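Local coordinates for protein endoglucanase A (Clostridium cellulolyticum, PDB 1EDG) that probably hydrolyses internal beta-1,4-glucosidic bonds of cellulose, as a family 5 endoglucanase built on a TIM barrel, at residues W259-L264 / K317-Y322; G306-V311 / E321-Y326; S83-V88 / H122-K127; K129-S134 / E166-P171. All blocks are in the same frame, centred on the assembly; numbering follows the deposited sequence.

Contact 1: W259-L264 / K317-Y322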
# COMPACT_ATOMS: atom_id res chain seq x y z
N TRP A 259 2.94 -13.07 10.41
CA TRP A 259 1.82 -13.60 9.62
C TRP A 259 0.84 -14.54 10.33
O TRP A 259 -0.37 -14.45 10.11
CB TRP A 259 2.32 -14.25 8.33
CG TRP A 259 1.21 -14.75 7.44
CD1 TRP A 259 0.87 -16.05 7.19
CD2 TRP A 259 0.28 -13.94 6.70
NE1 TRP A 259 -0.21 -16.10 6.35
CE2 TRP A 259 -0.59 -14.83 6.03
CE3 TRP A 259 0.09 -12.57 6.54
CZ2 TRP A 259 -1.64 -14.38 5.22
CZ3 TRP A 259 -0.95 -12.11 5.73
CH2 TRP A 259 -1.80 -13.02 5.08
N ASN A 260 1.35 -15.46 11.15
CA ASN A 260 0.49 -16.41 11.85
C ASN A 260 -0.55 -15.74 12.74
O ASN A 260 -1.58 -16.32 13.04
CB ASN A 260 1.31 -17.43 12.65
CG ASN A 260 1.95 -16.83 13.88
OD1 ASN A 260 2.30 -15.64 13.90
ND2 ASN A 260 2.13 -17.65 14.91
N PHE A 261 -0.24 -14.52 13.18
CA PHE A 261 -1.16 -13.75 14.01
C PHE A 261 -1.95 -12.76 13.15
O PHE A 261 -3.18 -12.69 13.22
CB PHE A 261 -0.39 -12.98 15.09
CG PHE A 261 -1.21 -11.95 15.79
CD1 PHE A 261 -2.15 -12.33 16.75
CD2 PHE A 261 -1.11 -10.60 15.45
CE1 PHE A 261 -2.99 -11.39 17.34
CE2 PHE A 261 -1.94 -9.65 16.04
CZ PHE A 261 -2.88 -10.05 16.99
N ALA A 262 -1.23 -11.98 12.36
CA ALA A 262 -1.84 -10.95 11.52
C ALA A 262 -2.73 -11.40 10.36
O ALA A 262 -3.73 -10.74 10.07
CB ALA A 262 -0.76 -10.00 11.02
N GLY A 263 -2.38 -12.50 9.69
CA GLY A 263 -3.20 -12.92 8.56
C GLY A 263 -3.66 -14.36 8.42
O GLY A 263 -4.66 -14.61 7.74
N LEU A 264 -2.94 -15.30 9.00
CA LEU A 264 -3.30 -16.72 8.90
C LEU A 264 -4.54 -17.05 9.74
O LEU A 264 -4.54 -16.87 10.96
CB LEU A 264 -2.12 -17.59 9.32
CG LEU A 264 -2.23 -19.09 9.07
CD1 LEU A 264 -2.43 -19.35 7.59
CD2 LEU A 264 -0.97 -19.79 9.57
N LYS A 317 -8.90 -6.70 22.30
CA LYS A 317 -7.80 -6.18 23.11
C LYS A 317 -6.43 -6.43 22.50
O LYS A 317 -5.62 -5.50 22.39
CB LYS A 317 -7.86 -6.74 24.53
CG LYS A 317 -6.80 -6.16 25.48
CD LYS A 317 -7.03 -6.65 26.91
CE LYS A 317 -5.96 -6.13 27.87
NZ LYS A 317 -4.67 -6.86 27.73
N THR A 318 -6.18 -7.67 22.10
CA THR A 318 -4.89 -8.03 21.51
C THR A 318 -4.63 -7.24 20.23
O THR A 318 -3.51 -6.79 19.99
CB THR A 318 -4.81 -9.55 21.24
OG1 THR A 318 -5.09 -10.26 22.46
CG2 THR A 318 -3.43 -9.93 20.74
N ARG A 319 -5.67 -7.04 19.42
CA ARG A 319 -5.52 -6.28 18.18
C ARG A 319 -5.29 -4.79 18.45
O ARG A 319 -4.54 -4.13 17.72
CB ARG A 319 -6.69 -6.51 17.22
CG ARG A 319 -6.73 -7.92 16.63
CD ARG A 319 -7.55 -8.00 15.32
NE ARG A 319 -8.96 -7.63 15.50
CZ ARG A 319 -9.72 -7.08 14.56
NH1 ARG A 319 -9.21 -6.83 13.36
NH2 ARG A 319 -10.98 -6.77 14.82
N VAL A 320 -5.91 -4.25 19.49
CA VAL A 320 -5.72 -2.84 19.83
C VAL A 320 -4.25 -2.65 20.25
O VAL A 320 -3.58 -1.72 19.79
CB VAL A 320 -6.64 -2.39 21.00
CG1 VAL A 320 -6.28 -0.97 21.44
CG2 VAL A 320 -8.10 -2.43 20.55
N GLU A 321 -3.76 -3.55 21.09
CA GLU A 321 -2.38 -3.50 21.56
C GLU A 321 -1.37 -3.67 20.42
O GLU A 321 -0.42 -2.88 20.30
CB GLU A 321 -2.16 -4.54 22.66
CG GLU A 321 -2.91 -4.22 23.95
CD GLU A 321 -2.94 -5.37 24.94
OE1 GLU A 321 -2.91 -6.54 24.51
OE2 GLU A 321 -3.02 -5.10 26.15
N TYR A 322 -1.61 -4.65 19.56
CA TYR A 322 -0.74 -4.91 18.42
C TYR A 322 -0.68 -3.73 17.45
O TYR A 322 0.42 -3.26 17.11
CB TYR A 322 -1.18 -6.19 17.68
CG TYR A 322 -0.52 -6.41 16.33
CD1 TYR A 322 0.77 -6.95 16.22
CD2 TYR A 322 -1.19 -6.08 15.14
CE1 TYR A 322 1.36 -7.16 14.97
CE2 TYR A 322 -0.60 -6.28 13.90
CZ TYR A 322 0.67 -6.81 13.82
OH TYR A 322 1.22 -7.01 12.57

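Contact 2: G306-V311 / E321-Y326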
# COMPACT_ATOMS: atom_id res chain seq x y z
N GLY A 306 2.76 0.48 2.94
CA GLY A 306 1.49 0.65 2.26
C GLY A 306 0.36 -0.27 2.67
O GLY A 306 -0.79 -0.02 2.32
N GLU A 307 0.70 -1.36 3.36
CA GLU A 307 -0.31 -2.31 3.84
C GLU A 307 0.12 -2.95 5.15
O GLU A 307 1.25 -3.41 5.29
CB GLU A 307 -0.57 -3.43 2.81
CG GLU A 307 -1.25 -2.99 1.52
CD GLU A 307 -1.64 -4.17 0.63
OE1 GLU A 307 -1.82 -5.30 1.13
OE2 GLU A 307 -1.77 -3.96 -0.58
N CYS A 308 -0.80 -2.93 6.12
CA CYS A 308 -0.59 -3.55 7.42
C CYS A 308 -1.97 -3.80 8.04
O CYS A 308 -2.99 -3.34 7.51
CB CYS A 308 0.28 -2.68 8.34
SG CYS A 308 -0.42 -1.08 8.78
N GLY A 309 -2.02 -4.59 9.11
CA GLY A 309 -3.28 -4.88 9.76
C GLY A 309 -3.30 -6.27 10.36
O GLY A 309 -2.34 -7.02 10.22
N ALA A 310 -4.38 -6.59 11.06
CA ALA A 310 -4.54 -7.89 11.70
C ALA A 310 -6.00 -8.31 11.52
O ALA A 310 -6.92 -7.52 11.76
CB ALA A 310 -4.18 -7.82 13.18
N VAL A 311 -6.19 -9.54 11.07
CA VAL A 311 -7.51 -10.09 10.83
C VAL A 311 -8.29 -10.32 12.13
O VAL A 311 -7.72 -10.65 13.16
CB VAL A 311 -7.38 -11.41 10.00
CG1 VAL A 311 -6.80 -12.54 10.85
CG2 VAL A 311 -8.69 -11.79 9.42
N GLU A 321 -3.76 -3.55 21.09
CA GLU A 321 -2.38 -3.50 21.56
C GLU A 321 -1.37 -3.67 20.42
O GLU A 321 -0.42 -2.88 20.30
CB GLU A 321 -2.16 -4.54 22.66
CG GLU A 321 -2.91 -4.22 23.95
CD GLU A 321 -2.94 -5.37 24.94
OE1 GLU A 321 -2.91 -6.54 24.51
OE2 GLU A 321 -3.02 -5.10 26.15
N TYR A 322 -1.61 -4.65 19.56
CA TYR A 322 -0.74 -4.91 18.42
C TYR A 322 -0.68 -3.73 17.45
O TYR A 322 0.42 -3.26 17.11
CB TYR A 322 -1.18 -6.19 17.68
CG TYR A 322 -0.52 -6.41 16.33
CD1 TYR A 322 0.77 -6.95 16.22
CD2 TYR A 322 -1.19 -6.08 15.14
CE1 TYR A 322 1.36 -7.16 14.97
CE2 TYR A 322 -0.60 -6.28 13.90
CZ TYR A 322 0.67 -6.81 13.82
OH TYR A 322 1.22 -7.01 12.57
N MET A 323 -1.83 -3.21 17.02
CA MET A 323 -1.82 -2.09 16.08
C MET A 323 -1.20 -0.82 16.68
O MET A 323 -0.50 -0.08 15.98
CB MET A 323 -3.22 -1.81 15.52
CG MET A 323 -3.74 -2.88 14.56
SD MET A 323 -2.56 -3.34 13.22
CE MET A 323 -2.40 -1.78 12.33
N SER A 324 -1.46 -0.57 17.96
CA SER A 324 -0.90 0.61 18.64
C SER A 324 0.62 0.55 18.68
O SER A 324 1.30 1.53 18.34
CB SER A 324 -1.45 0.73 20.08
OG SER A 324 -2.83 1.06 20.08
N TYR A 325 1.15 -0.61 19.07
CA TYR A 325 2.59 -0.84 19.15
C TYR A 325 3.23 -0.75 17.76
O TYR A 325 4.29 -0.13 17.59
CB TYR A 325 2.83 -2.22 19.76
CG TYR A 325 4.29 -2.59 19.96
CD1 TYR A 325 4.97 -2.21 21.11
CD2 TYR A 325 4.96 -3.37 19.02
CE1 TYR A 325 6.29 -2.59 21.32
CE2 TYR A 325 6.28 -3.76 19.22
CZ TYR A 325 6.94 -3.37 20.37
OH TYR A 325 8.24 -3.77 20.57
N TYR A 326 2.59 -1.37 16.77
CA TYR A 326 3.06 -1.37 15.39
C TYR A 326 3.23 0.07 14.88
O TYR A 326 4.29 0.45 14.39
CB TYR A 326 2.06 -2.15 14.51
CG TYR A 326 2.52 -2.46 13.09
CD1 TYR A 326 2.59 -1.45 12.13
CD2 TYR A 326 2.87 -3.76 12.72
CE1 TYR A 326 2.99 -1.73 10.82
CE2 TYR A 326 3.27 -4.05 11.41
CZ TYR A 326 3.33 -3.02 10.46
OH TYR A 326 3.69 -3.30 9.17
O HOH W 1 0.48 -5.63 10.24

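Contact 3: S83-V88 / H122-K127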
# COMPACT_ATOMS: atom_id res chain seq x y z
N SER A 83 -6.82 -2.46 -10.28
CA SER A 83 -6.39 -3.52 -11.19
C SER A 83 -6.89 -3.08 -12.56
O SER A 83 -8.09 -3.12 -12.84
CB SER A 83 -6.99 -4.87 -10.78
OG SER A 83 -6.41 -5.35 -9.57
N TRP A 84 -5.97 -2.61 -13.40
CA TRP A 84 -6.33 -2.11 -14.72
C TRP A 84 -6.49 -3.15 -15.83
O TRP A 84 -7.16 -2.87 -16.83
CB TRP A 84 -5.29 -1.09 -15.19
CG TRP A 84 -4.99 -0.02 -14.21
CD1 TRP A 84 -4.09 -0.07 -13.18
CD2 TRP A 84 -5.60 1.28 -14.14
NE1 TRP A 84 -4.10 1.11 -12.49
CE2 TRP A 84 -5.02 1.96 -13.05
CE3 TRP A 84 -6.59 1.93 -14.90
CZ2 TRP A 84 -5.39 3.27 -12.70
CZ3 TRP A 84 -6.96 3.23 -14.55
CH2 TRP A 84 -6.36 3.89 -13.46
N HIS A 85 -5.89 -4.33 -15.68
CA HIS A 85 -5.95 -5.34 -16.74
C HIS A 85 -7.32 -5.72 -17.31
O HIS A 85 -7.43 -6.00 -18.51
CB HIS A 85 -5.08 -6.57 -16.42
CG HIS A 85 -5.74 -7.60 -15.55
ND1 HIS A 85 -5.52 -7.67 -14.19
CD2 HIS A 85 -6.58 -8.62 -15.86
CE1 HIS A 85 -6.21 -8.69 -13.70
NE2 HIS A 85 -6.85 -9.28 -14.69
N PRO A 86 -8.39 -5.76 -16.48
CA PRO A 86 -9.65 -6.13 -17.13
C PRO A 86 -10.33 -4.94 -17.82
O PRO A 86 -11.43 -5.08 -18.36
CB PRO A 86 -10.48 -6.68 -15.97
CG PRO A 86 -9.98 -5.97 -14.80
CD PRO A 86 -8.49 -5.87 -15.01
N HIS A 87 -9.65 -3.80 -17.86
CA HIS A 87 -10.18 -2.58 -18.47
C HIS A 87 -9.28 -2.03 -19.57
O HIS A 87 -9.39 -0.86 -19.95
CB HIS A 87 -10.39 -1.53 -17.38
CG HIS A 87 -11.20 -2.04 -16.23
ND1 HIS A 87 -10.63 -2.55 -15.08
CD2 HIS A 87 -12.54 -2.17 -16.08
CE1 HIS A 87 -11.59 -2.98 -14.27
NE2 HIS A 87 -12.75 -2.76 -14.86
N VAL A 88 -8.42 -2.89 -20.09
CA VAL A 88 -7.47 -2.53 -21.12
C VAL A 88 -7.75 -3.35 -22.40
O VAL A 88 -8.18 -4.50 -22.31
CB VAL A 88 -6.04 -2.82 -20.57
CG1 VAL A 88 -5.09 -3.26 -21.64
CG2 VAL A 88 -5.52 -1.60 -19.83
N HIS A 122 -2.55 -2.74 -9.35
CA HIS A 122 -2.62 -3.75 -8.31
C HIS A 122 -2.50 -5.19 -8.79
O HIS A 122 -1.38 -5.66 -9.03
CB HIS A 122 -3.89 -3.54 -7.47
CG HIS A 122 -3.72 -3.87 -6.02
ND1 HIS A 122 -4.19 -5.04 -5.45
CD2 HIS A 122 -3.15 -3.17 -5.01
CE1 HIS A 122 -3.92 -5.04 -4.16
NE2 HIS A 122 -3.29 -3.91 -3.87
N HIS A 123 -3.62 -5.90 -8.94
CA HIS A 123 -3.58 -7.30 -9.37
C HIS A 123 -3.43 -7.37 -10.89
O HIS A 123 -4.34 -7.81 -11.61
CB HIS A 123 -4.85 -8.04 -8.92
CG HIS A 123 -4.97 -8.18 -7.43
ND1 HIS A 123 -6.14 -7.90 -6.75
CD2 HIS A 123 -4.09 -8.61 -6.49
CE1 HIS A 123 -5.97 -8.16 -5.46
NE2 HIS A 123 -4.74 -8.59 -5.28
N ASP A 124 -2.29 -6.90 -11.38
CA ASP A 124 -2.01 -6.88 -12.81
C ASP A 124 -0.84 -7.77 -13.22
O ASP A 124 -0.27 -7.60 -14.30
CB ASP A 124 -1.80 -5.45 -13.30
CG ASP A 124 -3.10 -4.65 -13.36
OD1 ASP A 124 -4.18 -5.27 -13.39
OD2 ASP A 124 -3.04 -3.40 -13.40
N VAL A 125 -0.47 -8.70 -12.34
CA VAL A 125 0.61 -9.64 -12.63
C VAL A 125 -0.11 -10.77 -13.37
O VAL A 125 -0.77 -11.61 -12.74
CB VAL A 125 1.27 -10.20 -11.35
CG1 VAL A 125 2.45 -11.11 -11.71
CG2 VAL A 125 1.74 -9.07 -10.44
N ASP A 126 0.00 -10.77 -14.69
CA ASP A 126 -0.65 -11.76 -15.54
C ASP A 126 0.14 -11.82 -16.84
O ASP A 126 0.24 -10.82 -17.55
CB ASP A 126 -2.08 -11.29 -15.83
CG ASP A 126 -2.91 -12.34 -16.55
OD1 ASP A 126 -2.63 -12.63 -17.73
OD2 ASP A 126 -3.85 -12.87 -15.94
N LYS A 127 0.64 -13.00 -17.18
CA LYS A 127 1.45 -13.19 -18.39
C LYS A 127 0.81 -12.73 -19.70
O LYS A 127 1.49 -12.18 -20.57
CB LYS A 127 1.84 -14.66 -18.51
CG LYS A 127 2.77 -15.13 -17.41
CD LYS A 127 2.95 -16.63 -17.41
CE LYS A 127 3.92 -17.03 -16.32
NZ LYS A 127 4.07 -18.51 -16.20

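Contact 4: K129-S134 / E166-P171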
# COMPACT_ATOMS: atom_id res chain seq x y z
N LYS A 129 -2.47 -10.76 -20.03
CA LYS A 129 -3.11 -9.46 -19.94
C LYS A 129 -2.34 -8.32 -19.28
O LYS A 129 -2.65 -7.15 -19.53
CB LYS A 129 -4.47 -9.61 -19.27
CG LYS A 129 -5.51 -10.32 -20.13
CD LYS A 129 -6.77 -10.64 -19.32
CE LYS A 129 -7.96 -10.94 -20.22
NZ LYS A 129 -8.36 -9.74 -21.02
N GLY A 130 -1.37 -8.63 -18.42
CA GLY A 130 -0.61 -7.59 -17.75
C GLY A 130 0.89 -7.78 -17.87
O GLY A 130 1.40 -7.97 -18.97
N TYR A 131 1.59 -7.72 -16.74
CA TYR A 131 3.04 -7.91 -16.73
C TYR A 131 3.38 -9.13 -15.89
O TYR A 131 2.55 -9.63 -15.13
CB TYR A 131 3.75 -6.64 -16.19
CG TYR A 131 3.59 -6.38 -14.70
CD1 TYR A 131 2.49 -5.67 -14.21
CD2 TYR A 131 4.51 -6.87 -13.78
CE1 TYR A 131 2.33 -5.46 -12.83
CE2 TYR A 131 4.36 -6.66 -12.41
CZ TYR A 131 3.26 -5.96 -11.95
OH TYR A 131 3.09 -5.78 -10.59
N PHE A 132 4.59 -9.65 -16.06
CA PHE A 132 5.07 -10.80 -15.29
C PHE A 132 6.57 -10.57 -15.21
O PHE A 132 7.25 -10.50 -16.24
CB PHE A 132 4.75 -12.13 -16.00
CG PHE A 132 4.91 -13.33 -15.11
CD1 PHE A 132 3.87 -13.74 -14.28
CD2 PHE A 132 6.11 -14.04 -15.08
CE1 PHE A 132 4.03 -14.84 -13.42
CE2 PHE A 132 6.28 -15.13 -14.22
CZ PHE A 132 5.23 -15.53 -13.40
N PRO A 133 7.10 -10.41 -13.99
CA PRO A 133 8.52 -10.16 -13.73
C PRO A 133 9.52 -11.30 -13.95
O PRO A 133 10.08 -11.83 -12.99
CB PRO A 133 8.51 -9.68 -12.28
CG PRO A 133 7.45 -10.53 -11.68
CD PRO A 133 6.34 -10.48 -12.72
N SER A 134 9.73 -11.68 -15.20
CA SER A 134 10.71 -12.70 -15.56
C SER A 134 11.20 -12.32 -16.96
O SER A 134 10.47 -11.68 -17.72
CB SER A 134 10.11 -14.12 -15.53
OG SER A 134 9.30 -14.39 -16.65
N GLU A 166 2.14 4.85 -7.46
CA GLU A 166 2.82 3.63 -7.02
C GLU A 166 2.81 2.70 -8.25
O GLU A 166 1.78 2.12 -8.58
CB GLU A 166 2.05 3.00 -5.86
CG GLU A 166 2.63 1.71 -5.32
CD GLU A 166 1.71 1.04 -4.31
OE1 GLU A 166 1.14 1.76 -3.47
OE2 GLU A 166 1.54 -0.19 -4.35
N GLY A 167 3.96 2.58 -8.90
CA GLY A 167 4.07 1.80 -10.12
C GLY A 167 3.50 0.40 -10.13
O GLY A 167 2.73 0.05 -11.04
N MET A 168 3.91 -0.42 -9.16
CA MET A 168 3.45 -1.80 -9.03
C MET A 168 3.11 -2.09 -7.58
O MET A 168 3.62 -1.42 -6.68
CB MET A 168 4.54 -2.78 -9.50
CG MET A 168 4.90 -2.65 -10.97
SD MET A 168 6.31 -3.66 -11.45
CE MET A 168 7.65 -2.63 -10.85
N ASN A 169 2.29 -3.11 -7.36
CA ASN A 169 1.87 -3.50 -6.02
C ASN A 169 2.81 -4.53 -5.37
O ASN A 169 3.68 -4.17 -4.57
CB ASN A 169 0.42 -4.03 -6.08
CG ASN A 169 -0.07 -4.52 -4.74
OD1 ASN A 169 0.03 -3.82 -3.73
ND2 ASN A 169 -0.61 -5.73 -4.71
N GLU A 170 2.61 -5.80 -5.70
CA GLU A 170 3.44 -6.88 -5.17
C GLU A 170 3.97 -7.73 -6.32
O GLU A 170 3.62 -8.90 -6.46
CB GLU A 170 2.64 -7.75 -4.18
CG GLU A 170 2.24 -7.02 -2.89
CD GLU A 170 1.46 -7.88 -1.90
OE1 GLU A 170 1.03 -9.00 -2.24
OE2 GLU A 170 1.27 -7.43 -0.76
N PRO A 171 4.84 -7.15 -7.17
CA PRO A 171 5.39 -7.90 -8.31
C PRO A 171 6.09 -9.17 -7.80
O PRO A 171 6.89 -9.12 -6.87
CB PRO A 171 6.36 -6.89 -8.95
CG PRO A 171 6.80 -6.06 -7.78
CD PRO A 171 5.54 -5.86 -6.99
O HOH W 2 0.88 -4.29 -9.86

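Contact 1: W259-L264 / K317-Y322
Phe261 does most of the reaching between the short helix 259-262 and helix 316-332. Its CG stands anti to the backbone N (chi1 168°), which drives the ring out of the short helix and into the flank of the longer one. Tyr322 has the same first torsion, and the two aromatic side chains slide past each other in opposite directions. They meet as a T-shaped pair: the edge of Phe261 is turned toward the face of Tyr322, with the ring centroids 5.0 Å apart and the planes at 65°. At the tightest point Phe261 CE2 lies 3.5 Å from Tyr322 CG, over the rim of that ring. The far corner of the phenyl ring rests on the methyl of Thr318, whose CG2 is 3.7 Å from Phe261 CE1. In the (beta/alpha)8 barrel of this cellulase the contact packs a short helix following strand 249-254 against the helix following strand 303-308. Ala262 adds a lighter touch, its CB 3.9 Å from Tyr322 OH, a hydroxyl that is bonded to the carbonyl of Cys257. Trp274 also meets both rings. The solvent side is looser: Asn260 and Lys317 are exposed and do not touch the other segment; on the outer side of the long helix Lys317 NZ instead forms a salt bridge with Glu321 OE2, 2.9 Å away and above the carboxylate plane.

Contact 2: G306-V311 / E321-Y326
Strand 303-308 and helix 316-332 are the first two elements of a beta-alpha-beta unit of the TIM barrel, and here the end of the strand and the loop after it lie against the helix. No direct hydrogen bond links the segments, so apolar packing dominates. Ala310 CB rests 4.0 Å from Tyr322 CE2. Met323 starts off to one side, but bends at chi2 and chi3 bring its thioether back over the backbone, with SD 3.9 Å from Gly309 CA. Gly309 adopts phi 148° and psi 176°, backbone angles that call for glycine.

Sulfur contacts come next. Cys308 SG takes the crowded position between backbone N and carbonyl carbon (chi1 64°) and approaches the Tyr326 ring obliquely, 4.8 Å from its centroid. The phenol end of that ring lies against Cys308 CB and is held by the carbonyl of Ala255. Glu307, preceding Cys308, starts away from the helix, and its carboxylate forms a salt bridge with Arg79, at the place where family 5 enzymes usually carry the nucleophile.

Polar linkage is left to one water, which donates to Tyr322 OH (itself bonded to Cys257 O) at 2.8 Å and accepts from Gly309 N at 2.9 Å.

Contact 3: S83-V88 / H122-K127
Three backbone N-H groups and one imidazole N-H join the loop 83-88 to the loop 122-127, and Asp124 receives most of them. With CG anti to its carbonyl carbon (chi1 -73°), its carboxylate swings toward the other loop and takes a pair of successive amides. Trp84 N donates to the syn lone pair of Asp124 OD2 at 3.0 Å, while His85 N reaches Asp124 OD1, also at 3.0 Å, along a nearly straight path (166°) that comes from above the carboxylate plane. Tyr144, on helix 138-155, holds OD2 as well, so the group is fixed from several directions.

The loops follow strands 77-80 and 116-120, neighbours in the TIM barrel of family 5, and the bonds therefore tie together two adjacent loops at the C-terminal ends of its strands.

A His-carboxylate bond is the side-chain counterpart of the amide grip. His85 ND1 donates in its ring plane to the anti lone pair of Asp124 OD1, 2.9 Å away, with ring and carboxylate 79° apart. A second, weak bond runs from the same ND1 to His123 O at 2.8 Å. The negative charge of Asp124 would probably favour a proton on ND1.

The serine bond stands apart from this cluster. His123 N donates to Ser83 OG at 2.9 Å, and that hydroxyl also bonds to the carbonyl of Asp40, which His123 ND1 shares.

Van der Waals packing is close too: Ser83 OG lies 3.2 Å from His123 CB, and Asp124 OD2 meets the edge of the Trp84 indole at CD1, 3.5 Å away.

Contact 4: K129-S134 / E166-P171
Apart from Glu166, which ends strand 163-166, both segments are irregular: Gly130 and Tyr131 form a classic beta bulge opposite Asp126, Pro133 centres an inverse gamma turn, and the chains come nearest at Pro133 and Pro171, whose CA atoms are 6.7 Å apart. Tyr131 bridges the two. Its CG takes the crowded position between backbone N and carbonyl carbon (chi1 71°), and the ring then extends across the Met168 side chain. This is a Met-aromatic contact: Met168 SD lies obliquely 4.2 Å from the ring centroid, and chi1 -63° with an extended chi2 carries it there. Nearer its root, Met168 CB touches Tyr131 OH at 3.5 Å. Pro171 comes from another direction, its CB at the ring edge 4.0 Å from Tyr131 CE2.

The segments belong to the loops after strands 116-120 and 163-166, the third and fourth of the TIM barrel. Tyr131 packs on Met168 and Pro171, which flank Asn169 and Glu170, the Asn-Glu pair that in family 5 usually holds the acid/base; Glu170 is bonded to His254.

One water makes the polar bridge, 2.8 Å from Tyr131 OH in the plane of the ring and accepting from Asn169 N at 3.1 Å.

Overall arrangement
Read from the N terminus, contact 3 closes first, bringing the loop after strand 116-120 back to the loop after strand 77-80. Contact 4 follows in series, joining the later part of that same third-strand loop to the loop after strand 163-166; backbone bonds between Asp124 or Asp126 and Tyr131 couple the two. Much further on, contact 1 opens at 259-264, and contact 2 opens before it has closed, so the two overlap and end together on helix 316-332, sharing Glu321 and Tyr322. Contact 2 lies on the opposite side of the chain's centre from contacts 3 and 4, yet its Glu307 reaches inward to pack against His122 of contact 3 and Asn169 of contact 4.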